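Local coordinates for protein neuraminidase (Influenza A virus, PDB 4FVK) that forms a tetrameric, calcium-binding six-bladed beta-propeller of the viral membrane and may, like its relatives, remove terminal sialic acid from glycoconjugates, at residues Phe10-Lys15 against Gln328-Leu333; Ala47-Asp52 against Gln357-Phe362; Gly102-Ala107 against Leu150-Cys155; Cys108-Lys113 against Ile130-Glu135; Cys157-Cys162 against Ile208-Lys213. All blocks are in the same frame, centred on the assembly; numbering follows the deposited sequence.

Contact 1. Residues Phe10-Lys15 against Gln328-Leu333. With NAG (2-acetamido-2-deoxy-beta-D-glucopyranose), chain I.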
# COMPACT_ATOMS: atom_id res chain seq x y z
N PHE A 10 8.36 19.48 23.61
CA PHE A 10 8.50 18.56 22.49
C PHE A 10 7.12 18.20 21.89
O PHE A 10 7.02 17.66 20.79
CB PHE A 10 9.34 17.34 22.90
CG PHE A 10 8.74 16.01 22.54
CD1 PHE A 10 7.84 15.39 23.39
CD2 PHE A 10 9.10 15.37 21.37
CE1 PHE A 10 7.29 14.16 23.07
CE2 PHE A 10 8.55 14.14 21.04
CZ PHE A 10 7.65 13.53 21.89
N TYR A 11 6.06 18.55 22.61
CA TYR A 11 4.72 18.55 22.04
C TYR A 11 4.69 19.66 21.02
O TYR A 11 5.55 20.54 21.05
CB TYR A 11 3.65 18.80 23.11
CG TYR A 11 3.32 17.57 23.93
CD1 TYR A 11 2.60 16.53 23.37
CD2 TYR A 11 3.73 17.45 25.25
CE1 TYR A 11 2.29 15.38 24.10
CE2 TYR A 11 3.42 16.32 26.00
CZ TYR A 11 2.70 15.29 25.42
OH TYR A 11 2.40 14.16 26.14
N TRP A 12 3.72 19.64 20.13
CA TRP A 12 3.65 20.68 19.11
C TRP A 12 3.08 21.99 19.66
O TRP A 12 2.21 21.99 20.52
CB TRP A 12 2.83 20.22 17.92
CG TRP A 12 2.77 21.26 16.80
CD1 TRP A 12 3.69 21.46 15.80
CD2 TRP A 12 1.75 22.25 16.60
NE1 TRP A 12 3.30 22.50 14.99
CE2 TRP A 12 2.11 23.00 15.45
CE3 TRP A 12 0.56 22.57 17.28
CZ2 TRP A 12 1.32 24.04 14.97
CZ3 TRP A 12 -0.23 23.61 16.79
CH2 TRP A 12 0.16 24.34 15.65
N ARG A 13 3.59 23.09 19.13
CA ARG A 13 3.05 24.42 19.34
C ARG A 13 3.34 25.24 18.07
O ARG A 13 4.27 24.93 17.31
CB ARG A 13 3.65 25.08 20.59
CG ARG A 13 5.11 25.50 20.47
CD ARG A 13 5.88 25.19 21.75
NE ARG A 13 6.52 23.87 21.70
CZ ARG A 13 6.53 22.98 22.69
NH1 ARG A 13 5.92 23.24 23.84
NH2 ARG A 13 7.14 21.82 22.53
N ALA A 14 2.52 26.25 17.83
CA ALA A 14 2.66 27.07 16.64
C ALA A 14 3.97 27.83 16.65
O ALA A 14 4.51 28.12 17.72
CB ALA A 14 1.49 28.02 16.52
N LYS A 15 4.51 28.12 15.48
CA LYS A 15 5.65 29.03 15.40
C LYS A 15 5.23 30.40 15.94
O LYS A 15 4.04 30.76 15.92
CB LYS A 15 6.22 29.11 13.98
CG LYS A 15 6.88 27.80 13.55
CD LYS A 15 7.59 27.94 12.23
CE LYS A 15 8.50 26.73 11.96
NZ LYS A 15 7.74 25.52 11.58
N GLN A 328 -3.73 23.98 9.96
CA GLN A 328 -2.37 24.49 10.05
C GLN A 328 -1.30 23.42 9.79
O GLN A 328 -1.31 22.34 10.39
CB GLN A 328 -2.12 25.14 11.42
CG GLN A 328 -2.86 26.47 11.59
CD GLN A 328 -2.71 27.02 13.00
OE1 GLN A 328 -3.18 26.43 13.97
NE2 GLN A 328 -2.04 28.16 13.12
N PRO A 329 -0.36 23.73 8.89
CA PRO A 329 0.80 22.85 8.72
C PRO A 329 1.59 22.83 10.03
O PRO A 329 1.70 23.86 10.71
CB PRO A 329 1.61 23.55 7.61
CG PRO A 329 0.60 24.32 6.85
CD PRO A 329 -0.37 24.83 7.92
N LYS A 330 2.10 21.67 10.39
CA LYS A 330 2.76 21.50 11.68
C LYS A 330 4.26 21.20 11.60
O LYS A 330 4.98 21.41 12.56
CB LYS A 330 2.02 20.44 12.50
CG LYS A 330 0.63 20.97 12.88
CD LYS A 330 -0.19 20.07 13.80
CE LYS A 330 -1.45 20.87 14.21
NZ LYS A 330 -2.37 20.05 15.02
N GLY A 331 4.75 20.76 10.44
CA GLY A 331 6.14 20.39 10.34
C GLY A 331 6.96 21.15 9.30
O GLY A 331 7.92 20.60 8.76
N ASP A 332 6.59 22.40 9.04
CA ASP A 332 7.38 23.24 8.16
C ASP A 332 8.78 23.34 8.72
O ASP A 332 8.94 23.48 9.92
CB ASP A 332 6.76 24.64 8.08
CG ASP A 332 5.54 24.68 7.20
OD1 ASP A 332 4.97 25.77 7.02
OD2 ASP A 332 5.16 23.61 6.66
N LEU A 333 9.80 23.26 7.88
CA LEU A 333 11.14 23.52 8.39
C LEU A 333 11.82 24.71 7.76
O LEU A 333 12.80 25.20 8.30
CB LEU A 333 12.05 22.28 8.36
CG LEU A 333 12.29 21.39 7.16
CD1 LEU A 333 13.77 21.36 6.83
CD2 LEU A 333 11.81 19.99 7.51
C1 NAG I . 18.21 25.92 4.45
C2 NAG I . 18.01 25.59 5.93
C3 NAG I . 19.24 25.80 6.81
C4 NAG I . 20.55 25.43 6.11
C5 NAG I . 20.59 25.95 4.68
C6 NAG I . 21.83 25.44 3.95
C7 NAG I . 16.29 26.19 7.57
C8 NAG I . 15.93 27.41 8.38
N2 NAG I . 16.93 26.42 6.42
O3 NAG I . 19.12 25.00 7.97
O4 NAG I . 21.64 25.96 6.84
O5 NAG I . 19.46 25.49 3.97
O6 NAG I . 22.91 26.35 4.07
O7 NAG I . 16.00 25.07 7.97
O HOH W 1 4.84 24.29 10.55

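Contact 2. Residues Ala47-Asp52 against Gln357-Phe362. With ZN (zinc ion), chain E.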
# COMPACT_ATOMS: atom_id res chain seq x y z
N ALA A 47 -16.11 16.49 5.69
CA ALA A 47 -14.68 16.30 5.58
C ALA A 47 -13.94 17.56 6.01
O ALA A 47 -14.44 18.68 5.84
CB ALA A 47 -14.33 15.93 4.14
N TYR A 48 -12.73 17.38 6.54
CA TYR A 48 -11.84 18.50 6.86
C TYR A 48 -10.42 17.96 6.78
O TYR A 48 -10.23 16.75 6.64
CB TYR A 48 -12.13 19.07 8.27
CG TYR A 48 -12.14 18.01 9.36
CD1 TYR A 48 -10.99 17.74 10.09
CD2 TYR A 48 -13.27 17.28 9.62
CE1 TYR A 48 -10.98 16.77 11.08
CE2 TYR A 48 -13.28 16.31 10.61
CZ TYR A 48 -12.14 16.06 11.34
OH TYR A 48 -12.16 15.09 12.31
N VAL A 49 -9.41 18.82 6.84
CA VAL A 49 -8.05 18.28 6.84
C VAL A 49 -7.31 18.57 8.12
O VAL A 49 -7.63 19.50 8.82
CB VAL A 49 -7.22 18.61 5.54
CG1 VAL A 49 -8.08 19.22 4.48
CG2 VAL A 49 -5.97 19.39 5.84
N SER A 50 -6.37 17.72 8.48
CA SER A 50 -5.55 17.98 9.66
C SER A 50 -4.29 17.25 9.40
O SER A 50 -4.32 16.26 8.66
CB SER A 50 -6.23 17.46 10.92
OG SER A 50 -5.52 17.92 12.06
N CYS A 51 -3.19 17.70 10.01
CA CYS A 51 -1.84 17.21 9.68
C CYS A 51 -1.09 16.64 10.87
O CYS A 51 -1.27 17.10 11.99
CB CYS A 51 -1.00 18.37 9.12
SG CYS A 51 -1.78 19.34 7.80
N ASP A 52 -0.21 15.66 10.63
CA ASP A 52 0.77 15.32 11.66
C ASP A 52 2.04 16.12 11.40
O ASP A 52 1.99 17.09 10.67
CB ASP A 52 1.02 13.80 11.75
CG ASP A 52 1.52 13.21 10.43
OD1 ASP A 52 1.10 12.08 10.14
OD2 ASP A 52 2.30 13.85 9.70
N GLN A 357 -19.08 16.25 -2.90
CA GLN A 357 -18.17 17.28 -2.38
C GLN A 357 -16.78 16.71 -2.41
O GLN A 357 -16.58 15.58 -1.97
CB GLN A 357 -18.44 17.57 -0.89
CG GLN A 357 -19.81 18.09 -0.51
CD GLN A 357 -20.88 17.05 -0.54
OE1 GLN A 357 -20.74 15.95 0.03
NE2 GLN A 357 -21.98 17.38 -1.21
N GLU A 358 -15.82 17.49 -2.89
CA GLU A 358 -14.41 17.10 -2.81
C GLU A 358 -13.63 18.28 -2.26
O GLU A 358 -13.87 19.43 -2.65
CB GLU A 358 -13.86 16.71 -4.18
CG GLU A 358 -14.18 15.27 -4.61
CD GLU A 358 -13.53 14.21 -3.71
OE1 GLU A 358 -14.08 13.09 -3.60
OE2 GLU A 358 -12.45 14.47 -3.14
N LEU A 359 -12.69 18.01 -1.36
CA LEU A 359 -11.90 19.09 -0.76
C LEU A 359 -10.76 19.60 -1.64
O LEU A 359 -10.00 18.82 -2.20
CB LEU A 359 -11.31 18.63 0.58
CG LEU A 359 -12.28 18.26 1.71
CD1 LEU A 359 -11.50 17.98 2.97
CD2 LEU A 359 -13.28 19.42 1.95
N SER A 360 -10.65 20.92 -1.74
CA SER A 360 -9.42 21.54 -2.20
C SER A 360 -8.76 22.21 -1.00
O SER A 360 -9.43 22.53 -0.01
CB SER A 360 -9.71 22.59 -3.27
OG SER A 360 -10.42 23.67 -2.68
N THR A 361 -7.45 22.40 -1.07
CA THR A 361 -6.73 23.08 -0.00
C THR A 361 -5.94 24.25 -0.57
O THR A 361 -5.32 24.13 -1.63
CB THR A 361 -5.79 22.14 0.75
OG1 THR A 361 -4.80 21.59 -0.14
CG2 THR A 361 -6.58 21.01 1.42
N PHE A 362 -5.97 25.38 0.14
CA PHE A 362 -5.26 26.59 -0.25
C PHE A 362 -4.40 27.03 0.93
O PHE A 362 -4.83 26.94 2.06
CB PHE A 362 -6.26 27.70 -0.58
CG PHE A 362 -6.94 27.55 -1.91
CD1 PHE A 362 -8.00 26.65 -2.08
CD2 PHE A 362 -6.54 28.30 -2.99
CE1 PHE A 362 -8.63 26.52 -3.31
CE2 PHE A 362 -7.16 28.18 -4.23
CZ PHE A 362 -8.20 27.31 -4.39
ZN ZN E . -13.10 11.79 -2.48
O HOH W 2 -12.60 12.51 -0.58
O HOH W 3 -11.61 11.22 -3.81
O HOH W 4 -14.87 10.80 -2.75

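Contact 3. Residues Gly102-Ala107 against Leu150-Cys155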
# COMPACT_ATOMS: atom_id res chain seq x y z
N GLY A 102 -19.17 7.38 13.93
CA GLY A 102 -19.42 8.77 14.27
C GLY A 102 -20.21 9.49 13.19
O GLY A 102 -20.15 9.09 12.03
N ARG A 103 -20.96 10.54 13.55
CA ARG A 103 -21.72 11.33 12.56
C ARG A 103 -21.20 12.75 12.45
O ARG A 103 -21.46 13.45 11.46
CB ARG A 103 -23.22 11.33 12.86
CG ARG A 103 -23.60 11.63 14.30
CD ARG A 103 -25.01 12.24 14.43
NE ARG A 103 -26.09 11.40 13.90
CZ ARG A 103 -26.66 11.57 12.70
NH1 ARG A 103 -26.26 12.56 11.91
NH2 ARG A 103 -27.63 10.76 12.30
N SER A 104 -20.48 13.19 13.47
CA SER A 104 -19.68 14.39 13.35
C SER A 104 -18.38 14.10 14.08
O SER A 104 -18.31 13.14 14.87
CB SER A 104 -20.41 15.59 13.96
OG SER A 104 -20.46 15.46 15.37
N SER A 105 -17.35 14.93 13.88
CA SER A 105 -16.04 14.62 14.45
C SER A 105 -15.06 15.78 14.55
O SER A 105 -15.29 16.85 14.00
CB SER A 105 -15.37 13.51 13.62
OG SER A 105 -14.75 14.08 12.47
N SER A 106 -13.96 15.55 15.24
CA SER A 106 -12.84 16.49 15.24
C SER A 106 -11.54 15.68 15.45
O SER A 106 -11.58 14.59 16.02
CB SER A 106 -13.04 17.60 16.31
OG SER A 106 -12.08 18.65 16.14
N ALA A 107 -10.42 16.18 14.94
CA ALA A 107 -9.16 15.44 15.04
C ALA A 107 -8.00 16.40 15.06
O ALA A 107 -8.07 17.48 14.46
CB ALA A 107 -9.00 14.46 13.87
N LEU A 150 -19.89 17.80 17.16
CA LEU A 150 -18.49 18.21 17.05
C LEU A 150 -18.37 19.07 15.83
O LEU A 150 -19.26 19.04 15.00
CB LEU A 150 -17.60 16.98 16.92
CG LEU A 150 -17.51 16.33 18.29
CD1 LEU A 150 -17.16 14.87 18.14
CD2 LEU A 150 -16.50 17.10 19.17
N PRO A 151 -17.28 19.85 15.72
CA PRO A 151 -17.19 20.87 14.66
C PRO A 151 -16.97 20.38 13.22
O PRO A 151 -17.22 21.19 12.32
CB PRO A 151 -15.94 21.68 15.06
CG PRO A 151 -15.63 21.31 16.45
CD PRO A 151 -16.14 19.92 16.65
N ASN A 152 -16.47 19.18 12.99
CA ASN A 152 -16.04 18.78 11.64
C ASN A 152 -14.95 19.69 11.09
O ASN A 152 -15.01 20.14 9.95
CB ASN A 152 -17.21 18.67 10.66
CG ASN A 152 -18.37 17.87 11.25
OD1 ASN A 152 -18.16 16.76 11.73
ND2 ASN A 152 -19.58 18.45 11.26
N SER A 153 -13.94 19.94 11.92
CA SER A 153 -12.77 20.73 11.54
C SER A 153 -11.76 20.34 12.58
O SER A 153 -12.12 19.74 13.58
CB SER A 153 -13.07 22.25 11.63
OG SER A 153 -12.02 23.04 11.06
N GLU A 154 -10.49 20.66 12.37
CA GLU A 154 -9.48 20.15 13.28
C GLU A 154 -9.60 20.76 14.67
O GLU A 154 -9.85 21.93 14.79
CB GLU A 154 -8.05 20.29 12.73
CG GLU A 154 -7.43 21.71 12.71
CD GLU A 154 -5.93 21.66 12.31
OE1 GLU A 154 -5.40 20.53 12.18
OE2 GLU A 154 -5.27 22.73 12.14
N CYS A 155 -9.39 19.97 15.71
CA CYS A 155 -9.26 20.54 17.04
C CYS A 155 -7.89 21.18 17.13
O CYS A 155 -7.10 21.10 16.19
CB CYS A 155 -9.52 19.53 18.18
SG CYS A 155 -8.88 17.84 17.99
O HOH W 5 -16.48 14.77 10.69

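Contact 4. Residues Cys108-Lys113 against Ile130-Glu135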
# COMPACT_ATOMS: atom_id res chain seq x y z
N CYS A 108 -6.94 16.04 15.77
CA CYS A 108 -5.76 16.90 15.85
C CYS A 108 -4.58 16.14 16.45
O CYS A 108 -4.74 15.36 17.39
CB CYS A 108 -6.05 18.18 16.66
SG CYS A 108 -6.89 17.90 18.29
N PHE A 109 -3.40 16.39 15.89
CA PHE A 109 -2.16 15.71 16.27
C PHE A 109 -1.39 16.63 17.23
O PHE A 109 -1.15 17.80 16.91
CB PHE A 109 -1.35 15.42 15.00
CG PHE A 109 -0.17 14.51 15.22
CD1 PHE A 109 -0.34 13.14 15.35
CD2 PHE A 109 1.13 15.02 15.24
CE1 PHE A 109 0.74 12.28 15.52
CE2 PHE A 109 2.22 14.16 15.43
CZ PHE A 109 2.02 12.79 15.58
N ASP A 110 -0.99 16.12 18.39
CA ASP A 110 -0.39 16.99 19.41
C ASP A 110 1.14 16.99 19.32
O ASP A 110 1.81 17.56 20.17
CB ASP A 110 -0.87 16.64 20.83
CG ASP A 110 -0.38 15.27 21.32
OD1 ASP A 110 0.49 14.64 20.68
OD2 ASP A 110 -0.87 14.81 22.38
N GLY A 111 1.67 16.34 18.30
CA GLY A 111 3.10 16.14 18.17
C GLY A 111 3.49 14.70 18.48
O GLY A 111 4.54 14.20 18.08
N LEU A 112 2.62 14.00 19.20
CA LEU A 112 2.93 12.64 19.61
C LEU A 112 1.92 11.69 18.97
O LEU A 112 2.30 10.80 18.22
CB LEU A 112 2.92 12.55 21.13
CG LEU A 112 3.71 11.52 21.93
CD1 LEU A 112 2.78 10.52 22.60
CD2 LEU A 112 4.78 10.81 21.10
N LYS A 113 0.64 11.92 19.21
CA LYS A 113 -0.41 11.04 18.71
C LYS A 113 -1.60 11.84 18.23
O LYS A 113 -1.74 12.99 18.60
CB LYS A 113 -0.94 10.16 19.83
CG LYS A 113 0.14 9.48 20.63
CD LYS A 113 0.36 8.09 20.10
CE LYS A 113 -0.36 7.10 20.98
NZ LYS A 113 0.35 5.80 20.96
N ILE A 130 -13.57 9.62 22.79
CA ILE A 130 -12.26 10.17 22.44
C ILE A 130 -11.21 9.06 22.29
O ILE A 130 -11.15 8.16 23.12
CB ILE A 130 -11.78 11.18 23.49
CG1 ILE A 130 -12.89 12.21 23.76
CG2 ILE A 130 -10.49 11.84 23.03
CD1 ILE A 130 -12.51 13.29 24.76
N LYS A 131 -10.41 9.16 21.23
CA LYS A 131 -9.32 8.24 20.96
C LYS A 131 -8.01 9.00 21.06
O LYS A 131 -7.91 10.14 20.57
CB LYS A 131 -9.45 7.69 19.53
CG LYS A 131 -9.45 6.18 19.42
CD LYS A 131 -9.32 5.78 17.94
CE LYS A 131 -9.37 4.27 17.72
NZ LYS A 131 -9.29 3.96 16.24
N TYR A 132 -7.03 8.40 21.72
CA TYR A 132 -5.68 8.92 21.72
C TYR A 132 -4.80 7.84 21.10
O TYR A 132 -4.64 6.75 21.66
CB TYR A 132 -5.22 9.29 23.14
CG TYR A 132 -3.98 10.14 23.15
CD1 TYR A 132 -4.00 11.43 22.61
CD2 TYR A 132 -2.78 9.67 23.66
CE1 TYR A 132 -2.86 12.22 22.58
CE2 TYR A 132 -1.63 10.46 23.65
CZ TYR A 132 -1.68 11.73 23.09
OH TYR A 132 -0.57 12.54 23.07
N GLY A 133 -4.27 8.12 19.91
CA GLY A 133 -3.67 7.08 19.09
C GLY A 133 -4.74 6.05 18.75
O GLY A 133 -5.80 6.39 18.24
N GLU A 134 -4.48 4.79 19.07
CA GLU A 134 -5.45 3.73 18.80
C GLU A 134 -6.32 3.45 20.03
O GLU A 134 -7.26 2.68 19.97
CB GLU A 134 -4.73 2.44 18.34
CG GLU A 134 -3.74 2.64 17.19
CD GLU A 134 -4.39 3.08 15.88
OE1 GLU A 134 -3.77 3.87 15.13
OE2 GLU A 134 -5.52 2.63 15.58
N GLU A 135 -6.00 4.10 21.14
CA GLU A 135 -6.62 3.79 22.42
C GLU A 135 -7.81 4.74 22.77
O GLU A 135 -7.64 5.94 22.84
CB GLU A 135 -5.53 3.87 23.49
CG GLU A 135 -5.99 4.04 24.91
CD GLU A 135 -4.82 4.17 25.88
OE1 GLU A 135 -4.99 3.87 27.08
OE2 GLU A 135 -3.71 4.57 25.43

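Contact 5. Residues Cys157-Cys162 against Ile208-Lys213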
# COMPACT_ATOMS: atom_id res chain seq x y z
N CYS A 157 -4.28 21.93 19.24
CA CYS A 157 -3.36 21.47 20.26
C CYS A 157 -2.26 22.49 20.51
O CYS A 157 -1.62 22.93 19.58
CB CYS A 157 -2.72 20.12 19.85
SG CYS A 157 -3.84 18.71 19.81
N ILE A 158 -2.04 22.86 21.76
CA ILE A 158 -0.91 23.72 22.09
C ILE A 158 -0.12 23.08 23.20
O ILE A 158 -0.63 22.92 24.31
CB ILE A 158 -1.38 25.08 22.64
CG1 ILE A 158 -2.43 25.73 21.74
CG2 ILE A 158 -0.18 26.00 22.85
CD1 ILE A 158 -3.08 26.94 22.39
N GLU A 159 1.13 22.70 22.94
CA GLU A 159 1.96 22.12 24.00
C GLU A 159 1.31 20.97 24.77
O GLU A 159 1.48 20.89 25.98
CB GLU A 159 2.32 23.18 25.04
CG GLU A 159 3.00 24.40 24.48
CD GLU A 159 3.97 24.99 25.49
OE1 GLU A 159 3.87 26.21 25.80
OE2 GLU A 159 4.84 24.23 25.97
N GLY A 160 0.55 20.10 24.11
CA GLY A 160 0.02 18.92 24.78
C GLY A 160 -1.41 19.05 25.26
O GLY A 160 -2.03 18.07 25.65
N SER A 161 -1.93 20.27 25.27
CA SER A 161 -3.32 20.47 25.59
C SER A 161 -4.10 20.71 24.31
O SER A 161 -3.70 21.54 23.49
CB SER A 161 -3.47 21.68 26.53
OG SER A 161 -2.70 21.48 27.71
N CYS A 162 -5.20 19.98 24.14
CA CYS A 162 -6.03 20.07 22.94
C CYS A 162 -7.42 20.62 23.25
O CYS A 162 -8.08 20.19 24.21
CB CYS A 162 -6.15 18.69 22.27
SG CYS A 162 -4.56 18.07 21.65
N ILE A 208 -2.41 30.79 17.38
CA ILE A 208 -1.21 31.61 17.24
C ILE A 208 -1.04 32.36 18.56
O ILE A 208 -2.02 32.60 19.25
CB ILE A 208 -1.31 32.60 16.07
CG1 ILE A 208 0.08 33.14 15.69
CG2 ILE A 208 -2.28 33.76 16.38
CD1 ILE A 208 0.99 32.10 15.01
N ASN A 209 0.20 32.70 18.91
CA ASN A 209 0.47 33.46 20.13
C ASN A 209 -0.16 32.86 21.40
O ASN A 209 -0.67 33.59 22.27
CB ASN A 209 -0.01 34.91 19.94
CG ASN A 209 0.57 35.57 18.69
OD1 ASN A 209 -0.15 36.18 17.90
ND2 ASN A 209 1.88 35.44 18.51
N ASN A 210 -0.14 31.52 21.50
CA ASN A 210 -0.76 30.81 22.61
C ASN A 210 -2.25 31.06 22.75
O ASN A 210 -2.84 30.72 23.75
CB ASN A 210 -0.08 31.14 23.94
CG ASN A 210 1.17 30.33 24.17
OD1 ASN A 210 1.28 29.19 23.70
ND2 ASN A 210 2.13 30.90 24.90
N LEU A 211 -2.85 31.65 21.73
CA LEU A 211 -4.29 31.87 21.72
C LEU A 211 -4.95 30.88 20.78
O LEU A 211 -4.30 30.32 19.88
CB LEU A 211 -4.60 33.26 21.20
CG LEU A 211 -4.97 34.43 22.12
CD1 LEU A 211 -4.56 34.22 23.57
CD2 LEU A 211 -4.34 35.68 21.56
N ILE A 212 -6.24 30.67 20.96
CA ILE A 212 -6.97 29.96 19.95
C ILE A 212 -8.15 30.79 19.46
O ILE A 212 -8.90 31.36 20.25
CB ILE A 212 -7.30 28.51 20.40
CG1 ILE A 212 -8.70 28.13 19.99
CG2 ILE A 212 -7.03 28.30 21.89
CD1 ILE A 212 -8.74 27.60 18.67
N LYS A 213 -8.28 30.88 18.13
CA LYS A 213 -9.31 31.69 17.50
C LYS A 213 -10.20 30.83 16.63
O LYS A 213 -9.72 29.91 15.98
CB LYS A 213 -8.66 32.78 16.67
CG LYS A 213 -7.60 33.56 17.45
CD LYS A 213 -7.04 34.70 16.63
CE LYS A 213 -5.88 35.37 17.33
NZ LYS A 213 -5.38 36.49 16.50

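Contact 1. Residues Phe10-Lys15 against Gln328-Leu333
K330 lies across one face of the W12 indole, a worked example of how a lysine can lay both its aliphatic stem and its charged tip over one indole. Its CB sits 3.5 Å from W12 NE1, over the five-membered ring. One step out, CG makes a CH-pi contact, 3.9 Å from the centroid of that ring. CD passes above the seam between the two rings, 4.0 Å from W12 CD2, and CE continues to the six-membered ring, 4.0 Å from W12 CZ3. At the tip, NZ completes a cation-pi pair 4.8 Å from the six-membered ring centroid and is also hydrogen-bonded to F109 O. Because chi2 to chi4 are all anti, the ammonium group travels the length of the indole. The other face of the ring meets A14 N, and Q328 OE1 approaches its edge, while the amide nitrogen of Q328 is taken by T207 O. W12 NE1 returns a weak, bent hydrogen bond to K330 O. Further along, K15 NZ bonds D332 O at 2.9 Å, arriving 40° above the carbonyl plane, and a water accepts from D332 N and is held weakly by K15 NZ and P329 O. D332 OD1 is engaged by R339 in a salt bridge. The N-terminal segment 10-15 lies against strand 203-208, whose T207 touches W12, and against the loop leaving strand 320-327; beyond it, L333 N is hydrogen-bonded to E135 of a neighbouring subunit.

Contact 2. Residues Ala47-Asp52 against Gln357-Phe362
Y48 meets L359 through its backbone, N to CD1 at 3.8 Å, while the bond from its CA to its CB points away from the contact; the phenol ring touches W343, and its hydroxyl bonds S105. In E358, the other residue near the contact with a flat group, CB likewise points away from strand 47-51, and the carboxylate is held by metal: OE1 binds zinc at 2.0 Å, and OE2 accepts a hydrogen bond from one of the three waters that share the ion. F362 meets the ring of F342, the two planes only about 10° apart. What does face across is small and aliphatic. L359 CD1 fits beside A47 CB at 3.7 Å and V49 CG1 at 3.9 Å, so one methyl reaches two alternate residues of the opposing strand. V49 CG1 then touches T361 CG2 at 3.8 Å. T361 can offer that methyl because chi1 of 61° places OG1 between the backbone N and the carbonyl carbon, where it meets T27 and H28, and leaves CG2 directed at V49. The strand segments run in roughly the same direction, the axes of the two short segments approaching to 8.0 Å, and belong to two different sheets of the propeller, each hydrogen-bonded to its own partners: Y48 to F59, S360 to L344. The alternation of a beta strand therefore sorts the chemistry. L359 and T361 give an apolar, fully buried seam held by van der Waals packing between aliphatic groups, whereas E358, on the other side of the same strand, supplies a hydrated zinc site whose second protein ligand is S91.

Contact 3. Residues Gly102-Ala107 against Leu150-Cys155
N152 curls its amide back over S104, OD1 coming within 3.2 Å of S104 CA and then accepting a hydrogen bond from S105 N at 2.9 Å, tilted 26° from the amide carbonyl plane. With CG set beside the backbone N (chi1 -48°), a side chain whose CB points away can still return to strand 104-109. The same OD1 takes a water proton, and that water accepts from S105 OG. The backbone of N152, in a left-handed conformation, answers with its own N to S105 O at 2.8 Å. Such mixed main-chain and side-chain pairing lets a loop act as a strand partner: the loop runs alongside 104-109 in the same direction, next to the first strand of one four-stranded propeller blade, and leads into strand 156-158, the first of the next. Serines do much of the work. S104 OG accepts the N-H of L150 at 3.0 Å in a nearly straight bond (168°). S106 OG, swung anti to its own N, donates to S153 O at 2.8 Å, almost in line with that carbonyl. L150 CB and P151 CD pack on S105 and S106, against V164. At the far end A107 O accepts C155 N at 3.1 Å, with E154 CA also close. C155 SG is bonded to C108, and E154 carries its carboxylate away to S50 and the backbone N of Q328.

Contact 4. Residues Cys108-Lys113 against Ile130-Glu135
The type II' turn from Y132 to E135 stands beside the loop D110-K113, with the CA atoms of K113 and G133 only 5.1 Å apart; D110 N bonds K113 O to close that loop. The carboxylate of D110 organises the loop. D110 OD1 takes two backbone donors, L112 N at 2.7 Å, forming an Asx turn and meeting the oxygen nearly head-on, and K113 N at 3.1 Å from above the carboxylate plane. OD2 is then presented to Y132 OH, which donates to it; the modelled separation of 2.4 Å is very short and its exact value is doubtful. Carboxylate and phenol planes stand 62° apart, with OD2 at the edge of the ring. The loop and the turn both belong to one blade of the propeller, linking strands 104-109 to 114-120 and 127-132 to 135-141, so the tyrosine joins the first and third connections of a four-stranded antiparallel sheet. K113 lies over a face of that ring, CB 3.9 Å from the centroid in a CH-pi contact and CG 3.6 Å from Y132 CE2. Bends at chi2 and chi3 then carry CE to G133 CA at 3.8 Å. L112 CD1 brushes the phenol oxygen of Y132. A neighbouring subunit closes in here, its L333 packing on K113 and its I334 on Y132, while E135 accepts from the backbone N of I334 and S335 of that subunit.

Contact 5. Residues Cys157-Cys162 against Ile208-Lys213
Apolar contact comes first: I158 carries most of the contact, its CD1 passing I212 CG2 at 4.2 Å and lying 4.0 Å from N210 O. Its other branch, CG2, touches N210 OD1 at 3.6 Å, a van der Waals meeting of methyl and amide oxygen. The branches divide because CG1 stands beside the backbone N while CG2 is anti to it. Between the two segments there is no polar bond; each turn has its own. Both are type I' turns, I158-S161 and I208-L211, each closed by a reciprocal pair of backbone hydrogen bonds, such as L211 N to I208 O at 2.8 Å. E159 nears N210 without bonding it, its carboxylate being used in a salt bridge with R13. Covalent linkage adds a third kind: C157 SG and C162 SG are joined at 2.1 Å, across a non-hydrogen-bonded pair next to the I158-S161 turn, which ties the hairpin ends together. Each turn joins the first two strands of its blade. Here the hairpin of strands 156-158 and 161-168 stands next to that of 203-208 and 211-217 from the following blade; I158 also touches T207 of strand 203-208, and the backbone of E159 pairs with W12 of the N-terminal segment.

Overall arrangement
Contacts 2 and 3 lie deep in the propeller, fully buried, their centres about 9 Å from the centre of the chain; the centres of 1, 4 and 5 lie about 17 to 19 Å from it. Burial does not dictate chemistry: contact 2 joins two sheets with aliphatic groups alone, contact 3 is knit by serine and backbone hydrogen bonds, and contact 1, though peripheral, buries its aromatic-lysine stack. Contacts 3 and 4 share strand 104-109 and are joined by the C108-C155 disulfide, next to the C157-C162 pair of contact 5. Residues 10-15 adjoin contacts 4 and 5, through W12 with D110 and E159, while contacts 1 and 4 alone reach neighbouring subunits of the tetramer.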